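Local coordinates for sugar ABC transporter, sugar-binding protein (Streptococcus pneumoniae, PDB 2HEU), which probably binds a sugar outside the cell and delivers it to an ABC transporter for uptake, as extracellular solute-binding proteins do, at residues A[63-66]-A[71-74]; A[151-156]-A[217-222]; A[157-160]-A[165-168]. All coordinates share one frame; numbering follows the deposited sequence.

Interaction 1 comes first along the chain and stands apart, on the opposite side of the chain's centre from the other two; its centre is about 45 Å from that of interaction 2 and about 47 Å from that of interaction 3. It joins helix 58-67 to the approach of strand 74-76, part of the five-stranded mixed sheet. Interactions 2 and 3 both use helix 149-161, lie about 12 Å apart between centres and touch through V156 and F152 against P166 and F167. Interaction 3 is nested inside the loop that interaction 2 closes. One helix thus meets helix 212-222 and the loop after itself, far from interaction 1 in this two-lobed binding-protein architecture.

Interaction 1 (A[63-66]-A[71-74]); sequences KTRV and VPDV
P72 lays its CG over one face of the R65 guanidinium, where helix 58-67 turns back through a short loop toward strand 74-76. This is the closely packed part of the contact. P72 CG sits 3.5 Å above the guanidinium plane, displaced toward its rim, and its nearest atom there is R65 NH2, with NH2 to CG at 3.7 Å. R65 CZ follows at 3.8 Å from the same CG, so a ring methylene, and not a polar atom of the proline, meets the face of the cation. The arginine arrives there because its chain leaves the helix with CG anti to the carbonyl carbon and then bends about CG-CD (chi3 54°), turning the flat group across the proline. Its N-H groups are used by others: NH1 forms a salt bridge with E22, on strand 19-24, and NE forms one with D70, just ahead of V71. P72 also packs against E22 and F24 of that strand.

The valine side of the contact is looser. Although V66 and V71 have the closest alpha carbons across the two segments, 5.3 Å apart, their side chains come only as near as V66 CG2 to V71 CG2 at 4.4 Å, and the side chain of V71 starts out pointing away from 63-66. Both valines are partly exposed and have further neighbours, V66 on W87 and V71 on V92 and S299. No hydrogen bond links the two segments.

Apolar carbon therefore meets a delocalised cation through its flat face, while the charge is answered by two acidic side chains outside the two segments. The pull of E22 and D70 probably fixes the orientation of the guanidinium, while its face packs on the ring carbon of P72.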
ATOM      1  N   LYS A  63       1.888  16.004 -12.928  1.00 13.66           N
ATOM      2  CA  LYS A  63       1.434  17.296 -12.466  1.00 14.76           C
ATOM      3  C   LYS A  63       1.663  18.349 -13.516  1.00 15.11           C
ATOM      4  O   LYS A  63       0.768  19.197 -13.781  1.00 17.45           O
ATOM      5  CB  LYS A  63       2.091  17.678 -11.161  1.00 15.79           C
ATOM      6  CG  LYS A  63       1.761  16.825  -9.971  1.00 17.43           C
ATOM      7  CD  LYS A  63       2.518  17.182  -8.745  1.00 20.46           C
ATOM      8  CE  LYS A  63       2.383  16.256  -7.569  1.00 23.94           C
ATOM      9  NZ  LYS A  63       3.460  16.636  -6.587  1.00 25.03           N
ATOM     10  N   THR A  64       2.827  18.379 -14.123  1.00 15.89           N
ATOM     11  CA  THR A  64       3.168  19.393 -15.144  1.00 17.29           C
ATOM     12  C   THR A  64       2.206  19.271 -16.289  1.00 17.98           C
ATOM     13  O   THR A  64       1.716  20.288 -16.835  1.00 18.95           O
ATOM     14  CB  THR A  64       4.594  19.233 -15.585  1.00 18.41           C
ATOM     15  OG1 THR A  64       5.478  19.481 -14.455  1.00 18.90           O
ATOM     16  CG2 THR A  64       4.954  20.161 -16.761  1.00 19.99           C
ATOM     17  N   ARG A  65       1.953  18.028 -16.722  1.00 16.05           N
ATOM     18  CA  ARG A  65       1.143  17.775 -17.900  1.00 16.49           C
ATOM     19  C   ARG A  65      -0.315  18.156 -17.613  1.00 16.54           C
ATOM     20  O   ARG A  65      -0.960  18.733 -18.474  1.00 19.02           O
ATOM     21  CB  ARG A  65       1.311  16.355 -18.439  1.00 17.19           C
ATOM     22  CG  ARG A  65       2.703  16.066 -18.985  1.00 17.92           C
ATOM     23  CD  ARG A  65       2.823  14.755 -19.633  1.00 18.47           C
ATOM     24  NE  ARG A  65       1.840  14.531 -20.686  1.00 17.84           N
ATOM     25  CZ  ARG A  65       1.572  13.390 -21.227  1.00 16.35           C
ATOM     26  NH1 ARG A  65       2.322  12.341 -20.949  1.00 16.91           N
ATOM     27  NH2 ARG A  65       0.612  13.297 -22.135  1.00 18.32           N
ATOM     28  N   VAL A  66      -0.817  17.800 -16.427  1.00 16.51           N
ATOM     29  CA  VAL A  66      -2.188  18.143 -16.134  1.00 16.78           C
ATOM     30  C   VAL A  66      -2.369  19.641 -16.099  1.00 18.54           C
ATOM     31  O   VAL A  66      -3.333  20.204 -16.639  1.00 21.85           O
ATOM     32  CB  VAL A  66      -2.676  17.515 -14.794  1.00 19.40           C
ATOM     33  CG1 VAL A  66      -4.010  18.064 -14.350  1.00 21.77           C
ATOM     34  CG2 VAL A  66      -2.724  16.051 -14.962  1.00 19.98           C
ATOM     35  N   VAL A  71      -3.399  15.886 -20.722  1.00 16.88           N
ATOM     36  CA  VAL A  71      -3.709  14.730 -19.871  1.00 16.66           C
ATOM     37  C   VAL A  71      -3.637  13.445 -20.680  1.00 14.80           C
ATOM     38  O   VAL A  71      -4.279  13.323 -21.728  1.00 15.94           O
ATOM     39  CB  VAL A  71      -5.110  14.874 -19.192  1.00 17.62           C
ATOM     40  CG1 VAL A  71      -5.394  13.707 -18.225  1.00 16.63           C
ATOM     41  CG2 VAL A  71      -5.281  16.191 -18.499  1.00 19.94           C
ATOM     42  N   PRO A  72      -2.801  12.439 -20.247  1.00 14.54           N
ATOM     43  CA  PRO A  72      -2.803  11.195 -20.982  1.00 13.37           C
ATOM     44  C   PRO A  72      -4.192  10.578 -21.041  1.00 12.61           C
ATOM     45  O   PRO A  72      -5.020  10.738 -20.142  1.00 12.74           O
ATOM     46  CB  PRO A  72      -1.870  10.334 -20.183  1.00 13.00           C
ATOM     47  CG  PRO A  72      -1.018  11.281 -19.435  1.00 14.19           C
ATOM     48  CD  PRO A  72      -1.873  12.429 -19.102  1.00 14.58           C
ATOM     49  N   ASP A  73      -4.503   9.780 -22.101  1.00 11.91           N
ATOM     50  CA  ASP A  73      -5.851   9.192 -22.239  1.00 11.49           C
ATOM     51  C   ASP A  73      -6.154   8.286 -21.063  1.00 11.32           C
ATOM     52  O   ASP A  73      -7.275   8.347 -20.564  1.00 11.54           O
ATOM     53  CB  ASP A  73      -5.951   8.431 -23.538  1.00 12.36           C
ATOM     54  CG  ASP A  73      -5.594   9.334 -24.723  1.00 13.69           C
ATOM     55  OD1 ASP A  73      -6.399  10.101 -25.165  1.00 17.15           O
ATOM     56  OD2 ASP A  73      -4.419   9.280 -25.156  1.00 16.83           O
ATOM     57  N   VAL A  74      -5.232   7.424 -20.700  1.00 10.87           N
ATOM     58  CA  VAL A  74      -5.391   6.524 -19.569  1.00 10.24           C
ATOM     59  C   VAL A  74      -4.204   6.762 -18.678  1.00 10.60           C
ATOM     60  O   VAL A  74      -3.072   6.758 -19.133  1.00 11.38           O
ATOM     61  CB  VAL A  74      -5.464   5.058 -20.005  1.00 10.50           C
ATOM     62  CG1 VAL A  74      -5.695   4.155 -18.771  1.00 11.72           C
ATOM     63  CG2 VAL A  74      -6.643   4.825 -21.003  1.00 13.21           C
TER

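Interaction 2 (A[151-156]-A[217-222]); sequences EFEQLV and DIKVMD
E153 and K219 meet in a salt bridge between helices 149-161 and 212-222, with K219 NZ donating to E153 OE2 over 2.7 Å. The glutamate reaches outward with CG anti to its carbonyl carbon (chi1 -70°) and an extended chain beyond, which carries the carboxylate across to the other helix. The lysine starts with CG anti to the backbone N and runs straight until the last torsion, where a turn at CD-CE (chi4 66°) swings NZ toward the carboxylate. The two side chains cross at about a right angle. NZ meets OE2 on its syn side but 34° out of the carboxylate plane, and K219 CG also passes 3.4 Å from OE2.

A water donates to that same OE2 and to the backbone O of K219, each over 2.7 Å, so the oxygen accepts from both the ammonium and the water. NZ has a second acidic partner in D150, one turn back on helix 149-161, and the lysine charge is thus shared between two carboxylates.

Partly exposed on both sides, the arrangement is a water-assisted interhelical salt bridge that links two helices at the surface of a solute-binding protein of the periplasmic binding protein class.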
ATOM      1  N   GLU A 151       0.070 -11.277  22.701  1.00 10.22           N
ATOM      2  CA  GLU A 151       0.828 -12.408  22.143  1.00  9.65           C
ATOM      3  C   GLU A 151       2.002 -11.911  21.341  1.00  9.97           C
ATOM      4  O   GLU A 151       3.061 -12.563  21.299  1.00 10.08           O
ATOM      5  CB  GLU A 151       0.002 -13.285  21.262  1.00 10.75           C
ATOM      6  CG  GLU A 151      -1.026 -14.149  21.978  1.00 12.21           C
ATOM      7  CD  GLU A 151      -1.685 -15.147  21.127  1.00 15.80           C
ATOM      8  OE1 GLU A 151      -1.571 -15.163  19.939  1.00 20.97           O
ATOM      9  OE2 GLU A 151      -2.386 -16.075  21.657  1.00 19.26           O
ATOM     10  N   PHE A 152       1.917 -10.764  20.696  1.00  9.35           N
ATOM     11  CA  PHE A 152       3.060 -10.236  19.890  1.00  9.57           C
ATOM     12  C   PHE A 152       4.214  -9.835  20.826  1.00  8.90           C
ATOM     13  O   PHE A 152       5.358 -10.158  20.569  1.00  9.34           O
ATOM     14  CB  PHE A 152       2.514  -9.104  19.039  1.00  9.35           C
ATOM     15  CG  PHE A 152       3.439  -8.678  17.872  1.00  9.12           C
ATOM     16  CD1 PHE A 152       4.591  -9.312  17.500  1.00  9.18           C
ATOM     17  CD2 PHE A 152       3.010  -7.562  17.156  1.00  9.83           C
ATOM     18  CE1 PHE A 152       5.310  -8.857  16.389  1.00  9.69           C
ATOM     19  CE2 PHE A 152       3.731  -7.122  16.062  1.00 10.46           C
ATOM     20  CZ  PHE A 152       4.883  -7.782  15.679  1.00 10.33           C
ATOM     21  N   GLU A 153       3.872  -9.160  21.937  1.00  8.89           N
ATOM     22  CA  GLU A 153       4.860  -8.820  22.928  1.00  9.11           C
ATOM     23  C   GLU A 153       5.561 -10.119  23.395  1.00  9.26           C
ATOM     24  O   GLU A 153       6.792 -10.177  23.472  1.00  9.78           O
ATOM     25  CB  GLU A 153       4.175  -8.183  24.185  1.00 10.38           C
ATOM     26  CG  GLU A 153       3.619  -6.860  23.978  1.00  9.78           C
ATOM     27  CD  GLU A 153       2.769  -6.352  25.144  1.00 10.15           C
ATOM     28  OE1 GLU A 153       2.380  -7.192  26.006  1.00 12.13           O
ATOM     29  OE2 GLU A 153       2.489  -5.140  25.193  1.00 11.31           O
ATOM     30  N   GLN A 154       4.775 -11.160  23.696  1.00  9.42           N
ATOM     31  CA  GLN A 154       5.378 -12.375  24.238  1.00 11.11           C
ATOM     32  C   GLN A 154       6.244 -13.066  23.222  1.00  9.86           C
ATOM     33  O   GLN A 154       7.269 -13.636  23.561  1.00 11.06           O
ATOM     34  CB  GLN A 154       4.304 -13.308  24.790  1.00 11.12           C
ATOM     35  CG  GLN A 154       4.890 -14.454  25.570  1.00 12.45           C
ATOM     36  CD  GLN A 154       5.639 -13.950  26.809  1.00 14.16           C
ATOM     37  OE1 GLN A 154       6.889 -14.225  26.950  1.00 16.80           O
ATOM     38  NE2 GLN A 154       4.996 -13.170  27.648  1.00 13.43           N
ATOM     39  N   LEU A 155       5.856 -13.069  21.946  1.00 10.22           N
ATOM     40  CA  LEU A 155       6.628 -13.662  20.872  1.00 10.44           C
ATOM     41  C   LEU A 155       7.997 -13.029  20.796  1.00  9.92           C
ATOM     42  O   LEU A 155       9.005 -13.710  20.682  1.00 10.19           O
ATOM     43  CB  LEU A 155       5.830 -13.485  19.562  1.00 10.49           C
ATOM     44  CG  LEU A 155       6.614 -13.930  18.288  1.00 10.13           C
ATOM     45  CD1 LEU A 155       6.974 -15.395  18.329  1.00 14.23           C
ATOM     46  CD2 LEU A 155       5.812 -13.528  17.111  1.00 12.54           C
ATOM     47  N   VAL A 156       8.047 -11.688  20.815  1.00  9.04           N
ATOM     48  CA  VAL A 156       9.308 -10.970  20.725  1.00  9.30           C
ATOM     49  C   VAL A 156      10.177 -11.362  21.918  1.00  9.44           C
ATOM     50  O   VAL A 156      11.365 -11.654  21.746  1.00  9.84           O
ATOM     51  CB  VAL A 156       9.046  -9.465  20.637  1.00  8.53           C
ATOM     52  CG1 VAL A 156      10.306  -8.661  20.691  1.00  9.45           C
ATOM     53  CG2 VAL A 156       8.304  -9.181  19.336  1.00  9.11           C
ATOM     54  N   ASP A 217      -1.489   2.946  21.515  1.00  8.41           N
ATOM     55  CA  ASP A 217      -0.505   3.139  20.431  1.00  8.39           C
ATOM     56  C   ASP A 217       0.921   2.941  20.965  1.00  7.91           C
ATOM     57  O   ASP A 217       1.734   2.305  20.303  1.00  8.36           O
ATOM     58  CB  ASP A 217      -0.660   4.549  19.868  1.00  8.74           C
ATOM     59  CG  ASP A 217       0.408   4.866  18.855  1.00  8.25           C
ATOM     60  OD1 ASP A 217       0.241   4.214  17.736  1.00  8.17           O
ATOM     61  OD2 ASP A 217       1.336   5.618  19.088  1.00  8.58           O
ATOM     62  N   ILE A 218       1.240   3.497  22.137  1.00  8.27           N
ATOM     63  CA  ILE A 218       2.538   3.347  22.723  1.00  8.24           C
ATOM     64  C   ILE A 218       2.823   1.907  23.049  1.00  8.04           C
ATOM     65  O   ILE A 218       3.929   1.423  22.845  1.00  8.62           O
ATOM     66  CB  ILE A 218       2.636   4.296  23.929  1.00  8.98           C
ATOM     67  CG1 ILE A 218       2.720   5.747  23.431  1.00  9.38           C
ATOM     68  CG2 ILE A 218       3.825   3.911  24.817  1.00 10.11           C
ATOM     69  CD1 ILE A 218       2.490   6.799  24.495  1.00  9.66           C
ATOM     70  N   LYS A 219       1.829   1.166  23.565  1.00  8.43           N
ATOM     71  CA  LYS A 219       1.986  -0.253  23.824  1.00  8.12           C
ATOM     72  C   LYS A 219       2.408  -0.985  22.545  1.00  7.99           C
ATOM     73  O   LYS A 219       3.363  -1.788  22.544  1.00  8.99           O
ATOM     74  CB  LYS A 219       0.699  -0.840  24.367  1.00  8.64           C
ATOM     75  CG  LYS A 219       0.683  -2.323  24.581  1.00  9.44           C
ATOM     76  CD  LYS A 219      -0.673  -2.813  25.029  1.00 10.94           C
ATOM     77  CE  LYS A 219      -0.859  -4.299  25.133  1.00 11.58           C
ATOM     78  NZ  LYS A 219      -0.043  -4.905  26.169  1.00 11.48           N
ATOM     79  N   VAL A 220       1.734  -0.730  21.451  1.00  8.09           N
ATOM     80  CA  VAL A 220       2.059  -1.415  20.178  1.00  7.96           C
ATOM     81  C   VAL A 220       3.460  -0.990  19.696  1.00  7.64           C
ATOM     82  O   VAL A 220       4.283  -1.819  19.277  1.00  7.75           O
ATOM     83  CB  VAL A 220       0.979  -1.209  19.151  1.00  8.39           C
ATOM     84  CG1 VAL A 220       1.362  -1.901  17.834  1.00  9.56           C
ATOM     85  CG2 VAL A 220      -0.355  -1.745  19.639  1.00  9.71           C
ATOM     86  N   MET A 221       3.767   0.313  19.742  1.00  7.58           N
ATOM     87  CA  MET A 221       5.100   0.779  19.380  1.00  7.26           C
ATOM     88  C   MET A 221       6.165   0.174  20.265  1.00  7.48           C
ATOM     89  O   MET A 221       7.294  -0.112  19.786  1.00  8.11           O
ATOM     90  CB  MET A 221       5.178   2.306  19.424  1.00  7.55           C
ATOM     91  CG  MET A 221       4.452   3.016  18.309  1.00  7.97           C
ATOM     92  SD  MET A 221       4.924   2.524  16.642  1.00  8.46           S
ATOM     93  CE  MET A 221       6.718   2.689  16.727  1.00 10.13           C
ATOM     94  N   ASP A 222       5.868  -0.037  21.554  1.00  7.69           N
ATOM     95  CA  ASP A 222       6.833  -0.566  22.470  1.00  7.90           C
ATOM     96  C   ASP A 222       7.223  -1.990  22.207  1.00  8.05           C
ATOM     97  O   ASP A 222       8.254  -2.449  22.690  1.00  8.42           O
ATOM     98  CB  ASP A 222       6.380  -0.386  23.944  1.00  8.25           C
ATOM     99  CG  ASP A 222       6.646   0.975  24.478  1.00  9.28           C
ATOM    100  OD1 ASP A 222       7.446   1.738  23.906  1.00 10.50           O
ATOM    101  OD2 ASP A 222       6.083   1.312  25.561  1.00 10.62           O
TER
HETATM  102  O   HOH W   1       4.289  -3.268  24.651  1.00 10.82           O

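Interaction 3 (A[157-160]-A[165-168]); sequences KDIV and TPFG
I159 and V160, near the end of helix 149-161, close on P166 in the loop that follows; in this solute-binding-protein fold the loop carries the chain from the helix to the side of strand 253-257, an edge strand of the three-stranded antiparallel sheet.

The contact across the two segments is apolar, with no hydrogen bond between them. The two helix residues share the proline ring between them. I159 points toward the loop, its CG2 standing anti to the backbone N while CG1 lies beside that N (chi1 -68°), and the CG2 branch meets P166 N and CG at 3.7 Å each. The isoleucine and proline side chains slide past each other in opposite directions. V160 instead crosses the ring obliquely. Its CG2, anti to the carbonyl carbon, also meets P166 CD at 3.7 Å, so the valine methyl lies against the outer ring carbons. T165 adds backbone only: its C is 3.9 Å from I159 CG2, while its own side chain points away from the helix.

Further apolar neighbours add to the packing. I159 also touches L143 and L252, and P166 touches V156; I159, on the helix, and P166, in the loop, both pack against M253 of strand 253-257.

The backbone hydrogen bonds of the loop run to the region of strand 253-257, T165 with L252 and G168 with M253, and, for F167, to S229. G168 O also accepts from T254 OG1.

The apolar contact thus converges on one ring carbon, P166 CG, which has V160 CG2 3.6 Å away and I159 CB at 3.9 Å.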
ATOM      1  N   LYS A 157       9.613 -11.361  23.133  1.00  9.82           N
ATOM      2  CA  LYS A 157      10.399 -11.726  24.301  1.00 10.34           C
ATOM      3  C   LYS A 157      10.858 -13.128  24.186  1.00 10.90           C
ATOM      4  O   LYS A 157      12.006 -13.454  24.570  1.00 11.91           O
ATOM      5  CB  LYS A 157       9.538 -11.545  25.568  1.00 10.71           C
ATOM      6  CG  LYS A 157       9.203 -10.114  25.844  1.00 11.49           C
ATOM      7  CD  LYS A 157       8.184  -9.961  26.998  1.00 13.43           C
ATOM      8  CE  LYS A 157       7.687  -8.532  27.119  1.00 15.50           C
ATOM      9  NZ  LYS A 157       6.586  -8.495  28.159  1.00 15.93           N
ATOM     10  N   ASP A 158      10.064 -14.062  23.712  1.00 11.17           N
ATOM     11  CA  ASP A 158      10.427 -15.457  23.583  1.00 12.18           C
ATOM     12  C   ASP A 158      11.554 -15.645  22.595  1.00 11.86           C
ATOM     13  O   ASP A 158      12.458 -16.465  22.838  1.00 12.83           O
ATOM     14  CB  ASP A 158       9.234 -16.328  23.141  1.00 12.68           C
ATOM     15  CG  ASP A 158       8.193 -16.480  24.242  1.00 14.98           C
ATOM     16  OD1 ASP A 158       8.411 -16.064  25.422  1.00 16.78           O
ATOM     17  OD2 ASP A 158       7.125 -17.029  23.912  1.00 16.10           O
ATOM     18  N   ILE A 159      11.551 -14.911  21.490  1.00 10.81           N
ATOM     19  CA  ILE A 159      12.670 -14.995  20.525  1.00 10.59           C
ATOM     20  C   ILE A 159      13.946 -14.525  21.148  1.00 11.08           C
ATOM     21  O   ILE A 159      15.028 -15.148  21.023  1.00 12.30           O
ATOM     22  CB  ILE A 159      12.295 -14.237  19.254  1.00 10.37           C
ATOM     23  CG1 ILE A 159      11.162 -14.942  18.512  1.00 11.24           C
ATOM     24  CG2 ILE A 159      13.541 -14.078  18.361  1.00 11.06           C
ATOM     25  CD1 ILE A 159      10.524 -14.076  17.420  1.00 10.69           C
ATOM     26  N   VAL A 160      13.929 -13.386  21.849  1.00 11.06           N
ATOM     27  CA  VAL A 160      15.106 -12.910  22.525  1.00 12.31           C
ATOM     28  C   VAL A 160      15.624 -13.930  23.490  1.00 12.94           C
ATOM     29  O   VAL A 160      16.817 -14.168  23.540  1.00 14.86           O
ATOM     30  CB  VAL A 160      14.854 -11.563  23.264  1.00 11.99           C
ATOM     31  CG1 VAL A 160      16.081 -11.109  24.011  1.00 14.32           C
ATOM     32  CG2 VAL A 160      14.470 -10.440  22.235  1.00 11.87           C
ATOM     33  N   THR A 165      17.277 -12.834  17.061  1.00 11.06           N
ATOM     34  CA  THR A 165      16.884 -11.436  16.914  1.00  9.70           C
ATOM     35  C   THR A 165      15.506 -11.362  16.309  1.00  9.02           C
ATOM     36  O   THR A 165      15.310 -11.766  15.174  1.00  9.41           O
ATOM     37  CB  THR A 165      17.867 -10.673  16.047  1.00 10.17           C
ATOM     38  OG1 THR A 165      19.178 -10.776  16.581  1.00 13.49           O
ATOM     39  CG2 THR A 165      17.458  -9.197  15.947  1.00 11.05           C
ATOM     40  N   PRO A 166      14.537 -10.794  17.043  1.00  8.86           N
ATOM     41  CA  PRO A 166      13.162 -10.736  16.524  1.00  8.71           C
ATOM     42  C   PRO A 166      13.053  -9.948  15.208  1.00  8.33           C
ATOM     43  O   PRO A 166      12.455 -10.450  14.275  1.00  8.84           O
ATOM     44  CB  PRO A 166      12.372 -10.070  17.673  1.00  9.31           C
ATOM     45  CG  PRO A 166      13.118 -10.438  18.897  1.00  9.11           C
ATOM     46  CD  PRO A 166      14.561 -10.464  18.488  1.00  9.18           C
ATOM     47  N   PHE A 167      13.577  -8.705  15.203  1.00  8.08           N
ATOM     48  CA  PHE A 167      13.315  -7.823  14.105  1.00  8.31           C
ATOM     49  C   PHE A 167      14.540  -7.276  13.440  1.00  8.07           C
ATOM     50  O   PHE A 167      15.515  -6.918  14.076  1.00  8.57           O
ATOM     51  CB  PHE A 167      12.537  -6.523  14.571  1.00  8.42           C
ATOM     52  CG  PHE A 167      11.170  -6.820  15.183  1.00  8.08           C
ATOM     53  CD1 PHE A 167      10.114  -7.305  14.429  1.00  8.50           C
ATOM     54  CD2 PHE A 167      10.977  -6.517  16.522  1.00  8.30           C
ATOM     55  CE1 PHE A 167       8.870  -7.484  14.999  1.00  9.10           C
ATOM     56  CE2 PHE A 167       9.688  -6.715  17.082  1.00  8.43           C
ATOM     57  CZ  PHE A 167       8.675  -7.180  16.334  1.00  9.06           C
ATOM     58  N   GLY A 168      14.420  -7.088  12.117  1.00  8.05           N
ATOM     59  CA  GLY A 168      15.247  -6.123  11.382  1.00  7.79           C
ATOM     60  C   GLY A 168      14.482  -4.817  11.236  1.00  7.59           C
ATOM     61  O   GLY A 168      13.430  -4.786  10.635  1.00  8.81           O
TER